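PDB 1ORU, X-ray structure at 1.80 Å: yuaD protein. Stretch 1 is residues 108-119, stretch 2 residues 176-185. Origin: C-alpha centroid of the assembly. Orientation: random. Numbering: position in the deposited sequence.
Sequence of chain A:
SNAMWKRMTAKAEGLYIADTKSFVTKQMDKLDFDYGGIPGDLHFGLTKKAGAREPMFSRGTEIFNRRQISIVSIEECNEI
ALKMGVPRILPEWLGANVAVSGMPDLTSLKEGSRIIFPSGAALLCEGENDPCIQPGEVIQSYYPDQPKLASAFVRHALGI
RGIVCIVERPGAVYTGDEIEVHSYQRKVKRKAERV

Stretch 1 (108-119) SLKEGSRIIFPS
Stretch 2, residues 176-185: GDEIEVHSYQ

Two segments of one chain pair as antiparallel strands, their N-to-C directions 160° apart and their axes 4.7 Å apart at closest approach. Arg114 lies opposite His182 (CA to CA 5.0 Å), Ile115 opposite Val181 (4.5 Å, CA to CA) and Ile116 opposite Glu180 (5.1 Å, CA to CA). Backbone angles are extended, near -125/146 at Arg114 and -102/126 at Val181. The two wide pairs carry the hydrogen bonds: Arg114 N to His182 O 2.9 Å, His182 N to Arg114 O 2.7 Å, and Ile116 N to Glu180 O and Glu180 N to Ile116 O, both 2.9 Å.

Ahead of the strand, Lys110 to Ser113 form a type II turn, closed by Ser113 N to Lys110 O at 3.1 Å. Gly112 takes phi/psi 102/-17, where a CB would press against the preceding carbonyl and lie 3.6 Å from Tyr184 CG; glycine avoids both. Ser113, chi1 m (-64°), continues the ladder with its side chain: OG accepts from Tyr184 N at 2.8 Å, almost linearly, and donates to Lys110 O at 2.8 Å. A small hydroxyl suits this place because it can do both. Tyr184, chi1 t and chi2 65°, sets its ring beside the turn, with Lys110 CB at the ring edge, 4.4 Å from Tyr184 CD2. Lys110 is m, then trans throughout, and its extended chain brings CD to 3.6 Å from Tyr184 O. Water 1 joins Lys110 N (2.9 Å from its O), Ser183 OG (2.6 Å from the same O) and Tyr184 O (3.2 Å from it).

Ile115 (m, t) and Val181 (t) share one face of the sheet. Ile115 CG2 meets Ile179 CD1 at 3.8 Å, while Leu109 (t, p) brings CD1 to 3.9 Å from Val181 CG1; branched aliphatic chains suit this buried packing.

Arg114, Ile116, Glu180 and His182 occupy the other face. Ile116 (m, t) extends CD1 to 3.7 Å from His182 NE2; His182 has chi1 m and chi2 -94°. Arg114 (chi1 -92°, between wells; chi2 p) leads its end away, and NH1 makes a weak 2.9 Å hydrogen bond to Gly112 O. Glu180 (t, p) also turns its end away.

Beyond the ladder, Phe117 (m, chi2 -105°) offers a ring face to Ile179 (p, t), whose CG2 sits 3.7 Å from the Phe117 ring centroid in a CH-pi contact. Asp177 (m) places OD2 at the ring edge, 3.8 Å from Phe117 CD1. Water 2 donates to Asp177 OD2 (2.7 Å from its O) and accepts from Ser119 N (3.1 Å from that O). Pro118 packs CD 3.3 Å from Glu178 O.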

# COMPACT_ATOMS: atom_id res chain seq x y z
N SER A 108 -7.86 -5.66 -11.17
CA SER A 108 -8.82 -4.94 -10.33
C SER A 108 -8.70 -5.25 -8.84
O SER A 108 -9.38 -4.62 -8.03
CB SER A 108 -10.25 -5.24 -10.78
OG SER A 108 -10.50 -4.74 -12.08
N LEU A 109 -7.86 -6.21 -8.47
CA LEU A 109 -7.70 -6.55 -7.06
C LEU A 109 -7.31 -5.29 -6.29
O LEU A 109 -6.28 -4.67 -6.55
CB LEU A 109 -6.61 -7.62 -6.89
CG LEU A 109 -6.48 -8.21 -5.48
CD1 LEU A 109 -7.73 -9.00 -5.12
CD2 LEU A 109 -5.26 -9.11 -5.43
N LYS A 110 -8.14 -4.91 -5.32
CA LYS A 110 -7.88 -3.68 -4.57
C LYS A 110 -6.68 -3.70 -3.62
O LYS A 110 -6.30 -4.74 -3.10
CB LYS A 110 -9.14 -3.28 -3.80
CG LYS A 110 -10.30 -2.90 -4.70
CD LYS A 110 -11.57 -2.60 -3.92
CE LYS A 110 -12.73 -2.28 -4.86
NZ LYS A 110 -14.02 -2.14 -4.12
N GLU A 111 -6.09 -2.53 -3.43
CA GLU A 111 -4.96 -2.38 -2.53
C GLU A 111 -5.45 -2.85 -1.16
O GLU A 111 -6.59 -2.58 -0.78
CB GLU A 111 -4.51 -0.91 -2.47
CG GLU A 111 -3.85 -0.39 -3.76
CD GLU A 111 -4.84 0.17 -4.78
OE1 GLU A 111 -6.02 -0.23 -4.76
OE2 GLU A 111 -4.43 1.01 -5.62
N GLY A 112 -4.60 -3.57 -0.42
CA GLY A 112 -5.02 -4.06 0.88
C GLY A 112 -5.38 -5.53 0.83
O GLY A 112 -5.48 -6.20 1.86
N SER A 113 -5.60 -6.05 -0.38
CA SER A 113 -5.91 -7.46 -0.56
C SER A 113 -4.63 -8.24 -0.29
O SER A 113 -3.53 -7.70 -0.40
CB SER A 113 -6.38 -7.74 -1.99
OG SER A 113 -7.59 -7.07 -2.30
N ARG A 114 -4.78 -9.51 0.07
CA ARG A 114 -3.64 -10.38 0.34
C ARG A 114 -3.69 -11.63 -0.52
O ARG A 114 -4.77 -12.12 -0.83
CB ARG A 114 -3.64 -10.82 1.80
CG ARG A 114 -2.86 -9.95 2.75
CD ARG A 114 -3.55 -8.63 3.02
NE ARG A 114 -2.92 -7.99 4.17
CZ ARG A 114 -3.48 -7.05 4.91
NH1 ARG A 114 -4.71 -6.61 4.63
NH2 ARG A 114 -2.82 -6.56 5.96
N ILE A 115 -2.52 -12.11 -0.92
CA ILE A 115 -2.38 -13.35 -1.69
C ILE A 115 -1.45 -14.22 -0.84
O ILE A 115 -0.27 -13.88 -0.64
CB ILE A 115 -1.73 -13.11 -3.07
CG1 ILE A 115 -2.63 -12.21 -3.91
CG2 ILE A 115 -1.51 -14.45 -3.77
CD1 ILE A 115 -2.04 -11.83 -5.26
N ILE A 116 -1.97 -15.34 -0.36
CA ILE A 116 -1.21 -16.22 0.51
C ILE A 116 -0.92 -17.59 -0.09
O ILE A 116 -1.80 -18.22 -0.68
CB ILE A 116 -1.95 -16.38 1.86
CG1 ILE A 116 -2.22 -15.00 2.45
CG2 ILE A 116 -1.13 -17.23 2.82
CD1 ILE A 116 -2.87 -15.03 3.83
N PHE A 117 0.33 -18.03 0.05
CA PHE A 117 0.80 -19.30 -0.47
C PHE A 117 0.77 -20.40 0.61
O PHE A 117 0.66 -20.10 1.79
CB PHE A 117 2.22 -19.11 -1.03
CG PHE A 117 2.27 -18.26 -2.27
CD1 PHE A 117 2.47 -18.83 -3.52
CD2 PHE A 117 2.13 -16.87 -2.19
CE1 PHE A 117 2.54 -18.04 -4.68
CE2 PHE A 117 2.19 -16.07 -3.34
CZ PHE A 117 2.40 -16.66 -4.59
N PRO A 118 0.86 -21.68 0.20
CA PRO A 118 0.83 -22.80 1.16
C PRO A 118 1.88 -22.74 2.27
O PRO A 118 1.65 -23.22 3.38
CB PRO A 118 1.01 -24.02 0.27
CG PRO A 118 0.34 -23.60 -1.01
CD PRO A 118 0.86 -22.18 -1.18
N SER A 119 3.02 -22.15 1.97
CA SER A 119 4.11 -22.04 2.94
C SER A 119 3.81 -20.98 3.99
O SER A 119 4.42 -20.96 5.06
CB SER A 119 5.39 -21.64 2.23
OG SER A 119 5.25 -20.33 1.72
N GLY A 176 3.05 -23.95 -9.48
CA GLY A 176 1.80 -24.68 -9.33
C GLY A 176 1.09 -24.53 -8.00
O GLY A 176 0.02 -25.10 -7.79
N ASP A 177 1.69 -23.77 -7.08
CA ASP A 177 1.09 -23.55 -5.77
C ASP A 177 -0.33 -23.03 -5.88
O ASP A 177 -0.62 -22.15 -6.69
CB ASP A 177 1.89 -22.52 -4.96
CG ASP A 177 3.00 -23.14 -4.15
OD1 ASP A 177 3.12 -24.39 -4.15
OD2 ASP A 177 3.74 -22.38 -3.48
N GLU A 178 -1.22 -23.56 -5.05
CA GLU A 178 -2.59 -23.08 -5.02
C GLU A 178 -2.52 -21.88 -4.09
O GLU A 178 -1.90 -21.95 -3.02
CB GLU A 178 -3.52 -24.15 -4.44
CG GLU A 178 -4.98 -23.98 -4.81
CD GLU A 178 -5.85 -25.10 -4.28
OE1 GLU A 178 -6.01 -25.19 -3.04
OE2 GLU A 178 -6.37 -25.89 -5.09
N ILE A 179 -3.09 -20.75 -4.49
CA ILE A 179 -3.04 -19.57 -3.64
C ILE A 179 -4.40 -19.16 -3.11
O ILE A 179 -5.44 -19.44 -3.73
CB ILE A 179 -2.40 -18.37 -4.38
CG1 ILE A 179 -3.12 -18.11 -5.70
CG2 ILE A 179 -0.92 -18.65 -4.60
CD1 ILE A 179 -2.64 -16.86 -6.42
N GLU A 180 -4.39 -18.51 -1.96
CA GLU A 180 -5.60 -18.04 -1.31
C GLU A 180 -5.62 -16.52 -1.45
O GLU A 180 -4.74 -15.84 -0.93
CB GLU A 180 -5.57 -18.41 0.17
CG GLU A 180 -6.86 -18.18 0.91
CD GLU A 180 -7.89 -19.26 0.62
OE1 GLU A 180 -8.98 -19.22 1.23
OE2 GLU A 180 -7.60 -20.14 -0.22
N VAL A 181 -6.62 -15.99 -2.15
CA VAL A 181 -6.71 -14.55 -2.33
C VAL A 181 -7.76 -13.97 -1.39
O VAL A 181 -8.90 -14.44 -1.36
CB VAL A 181 -7.09 -14.19 -3.79
CG1 VAL A 181 -7.18 -12.68 -3.96
CG2 VAL A 181 -6.04 -14.77 -4.75
N HIS A 182 -7.35 -12.98 -0.61
CA HIS A 182 -8.24 -12.29 0.32
C HIS A 182 -8.47 -10.93 -0.32
O HIS A 182 -7.65 -10.01 -0.19
CB HIS A 182 -7.58 -12.16 1.69
CG HIS A 182 -7.26 -13.48 2.33
ND1 HIS A 182 -8.11 -14.10 3.22
CD2 HIS A 182 -6.22 -14.32 2.15
CE1 HIS A 182 -7.60 -15.26 3.57
NE2 HIS A 182 -6.45 -15.42 2.93
N SER A 183 -9.59 -10.81 -1.03
CA SER A 183 -9.93 -9.59 -1.75
C SER A 183 -10.57 -8.53 -0.85
O SER A 183 -11.64 -8.75 -0.27
CB SER A 183 -10.86 -9.93 -2.92
OG SER A 183 -10.99 -8.84 -3.81
N TYR A 184 -9.91 -7.38 -0.74
CA TYR A 184 -10.38 -6.29 0.09
C TYR A 184 -11.64 -5.63 -0.47
O TYR A 184 -11.75 -5.42 -1.68
CB TYR A 184 -9.28 -5.23 0.24
CG TYR A 184 -9.67 -4.04 1.09
CD1 TYR A 184 -9.95 -4.18 2.45
CD2 TYR A 184 -9.75 -2.76 0.53
CE1 TYR A 184 -10.30 -3.08 3.23
CE2 TYR A 184 -10.10 -1.65 1.31
CZ TYR A 184 -10.37 -1.82 2.66
OH TYR A 184 -10.71 -0.73 3.43
N GLN A 185 -12.58 -5.30 0.42
CA GLN A 185 -13.84 -4.67 0.03
C GLN A 185 -14.04 -3.31 0.69
O GLN A 185 -13.19 -2.90 1.50
CB GLN A 185 -15.01 -5.59 0.39
CG GLN A 185 -14.85 -7.01 -0.12
CD GLN A 185 -14.70 -7.07 -1.63
OE1 GLN A 185 -14.38 -8.12 -2.19
NE2 GLN A 185 -14.93 -5.95 -2.30
O HOH W 1 -10.44 -6.35 -4.39
O HOH W 2 4.34 -22.07 -0.86